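Side-chain contact in acetyltransferase of GNAT family (PDB 3D8P), which probably transfers an acetyl group from acetyl-coenzyme A to an acceptor that is not known: residues 20-23 with 24-27. Numbering follows the deposited sequence.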
loop_
_atom_site.group_PDB
_atom_site.type_symbol
_atom_site.label_atom_id
_atom_site.label_comp_id
_atom_site.label_asym_id
_atom_site.label_seq_id
_atom_site.Cartn_x
_atom_site.Cartn_y
_atom_site.Cartn_z
ATOM N N PHE A 20 7.670 9.066 -7.369
ATOM C CA PHE A 20 7.950 7.623 -7.315
ATOM C C PHE A 20 6.737 6.808 -7.733
ATOM O O PHE A 20 6.809 5.981 -8.621
ATOM C CB PHE A 20 8.390 7.235 -5.889
ATOM C CG PHE A 20 8.615 5.762 -5.678
ATOM C CD1 PHE A 20 9.809 5.170 -6.047
ATOM C CD2 PHE A 20 7.646 4.975 -5.086
ATOM C CE1 PHE A 20 10.015 3.826 -5.838
ATOM C CE2 PHE A 20 7.855 3.627 -4.878
ATOM C CZ PHE A 20 9.039 3.058 -5.246
ATOM N N ILE A 21 5.612 7.039 -7.078
ATOM C CA ILE A 21 4.398 6.316 -7.386
ATOM C C ILE A 21 3.974 6.575 -8.853
ATOM O O ILE A 21 3.761 5.632 -9.620
ATOM C CB ILE A 21 3.299 6.674 -6.349
ATOM C CG1 ILE A 21 3.693 6.099 -4.979
ATOM C CG2 ILE A 21 1.962 6.152 -6.789
ATOM C CD1 ILE A 21 2.678 6.283 -3.837
ATOM N N LEU A 22 3.894 7.845 -9.248
ATOM C CA LEU A 22 3.495 8.218 -10.599
ATOM C C LEU A 22 4.375 7.665 -11.720
ATOM O O LEU A 22 3.854 7.337 -12.784
ATOM C CB LEU A 22 3.435 9.750 -10.748
ATOM C CG LEU A 22 2.265 10.510 -10.114
ATOM C CD1 LEU A 22 2.489 12.046 -10.243
ATOM C CD2 LEU A 22 0.959 10.083 -10.747
ATOM N N SER A 23 5.690 7.594 -11.513
ATOM C CA SER A 23 6.592 7.035 -12.540
ATOM C C SER A 23 6.307 5.544 -12.759
ATOM O O SER A 23 6.261 5.088 -13.892
ATOM C CB SER A 23 8.082 7.250 -12.194
ATOM O OG SER A 23 8.469 6.449 -11.072
ATOM N N ILE A 24 6.109 4.798 -11.672
ATOM C CA ILE A 24 5.743 3.380 -11.759
ATOM C C ILE A 24 4.377 3.179 -12.445
ATOM O O ILE A 24 4.256 2.388 -13.387
ATOM C CB ILE A 24 5.734 2.717 -10.338
ATOM C CG1 ILE A 24 7.148 2.737 -9.717
ATOM C CG2 ILE A 24 5.206 1.262 -10.414
ATOM C CD1 ILE A 24 7.188 2.202 -8.288
ATOM N N GLN A 25 3.354 3.866 -11.941
ATOM C CA GLN A 25 1.986 3.794 -12.480
ATOM C C GLN A 25 1.893 4.130 -13.967
ATOM O O GLN A 25 1.291 3.372 -14.752
ATOM C CB GLN A 25 1.070 4.785 -11.754
ATOM C CG GLN A 25 0.579 4.362 -10.406
ATOM C CD GLN A 25 -0.101 5.504 -9.663
ATOM O OE1 GLN A 25 0.110 6.674 -9.977
ATOM N NE2 GLN A 25 -0.902 5.171 -8.665
ATOM N N LYS A 26 2.480 5.274 -14.337
ATOM C CA LYS A 26 2.322 5.843 -15.686
ATOM C C LYS A 26 3.349 5.372 -16.689
ATOM O O LYS A 26 3.019 5.113 -17.842
ATOM C CB LYS A 26 2.378 7.376 -15.632
ATOM C CG LYS A 26 1.330 8.005 -14.704
ATOM C CD LYS A 26 1.358 9.544 -14.696
ATOM C CE LYS A 26 0.933 10.151 -16.035
ATOM N NZ LYS A 26 -0.452 9.746 -16.423
ATOM N N ASN A 27 4.605 5.308 -16.264
ATOM C CA ASN A 27 5.680 4.933 -17.170
ATOM C C ASN A 27 5.824 3.436 -17.327
ATOM O O ASN A 27 5.929 2.941 -18.453
ATOM C CB ASN A 27 7.026 5.522 -16.732
ATOM C CG ASN A 27 7.050 7.044 -16.790
ATOM O OD1 ASN A 27 6.430 7.666 -17.665
ATOM N ND2 ASN A 27 7.795 7.648 -15.869
#
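Within helix 14-28, the first long helix of this GNAT fold, Phe-20 and Ile-24 meet one turn apart in a CH-pi contact on the flank that packs against the central sheet. The end methyl CD1 of Ile-24 sits over one face of the phenyl ring, 3.9 Å from its centroid and displaced toward the rim, closest to CZ. The ring swings away from the backbone N of Phe-20 to lie beside the isoleucine, and both side chains run the same way onto Phe-85 of strand 78-86. Ile-21 and Gln-25 form a second parallel pair, in which CG2 of Ile-21 lies 3.6 Å from NE2 of Gln-25. That amide nitrogen is hydrogen-bonded to the side chain of Gln-38, while OE1 of Gln-25 approaches CD2 of Leu-22 to 3.6 Å. The same leucine methyl rests on CD of Lys-26, whose chain then bends to bring NZ to the carbonyl oxygen of Ile-33.

Ser-23 turns its hydroxyl back to the helix: chi1 of 69° folds OG over the preceding turn, where it donates to Phe-20 O at 3.0 Å. This carbonyl also accepts a weak bond from Ile-24 N, at 3.3 Å. The following backbone hydrogen bond is firmer, with Gln-25 N 2.9 Å from Ile-21 O and a nearly straight N-H...O angle of 177°. By Asn-27 N and Ser-23 O the angle has fallen to 139°, where the helix takes on a wider pi-type turn near its end.

Phe-20, Ile-21 and Ile-24 thus give the helix an apolar flank on Phe-85, which Gln-25 borders while its buried amide bonds to Gln-38. Together with the lysine ammonium on Ile-33, this ties the helix to residues on either side, in sequence, of the calcium-binding aspartates: Ile-33 just before Asp-34 and Gln-38 just after Asp-37.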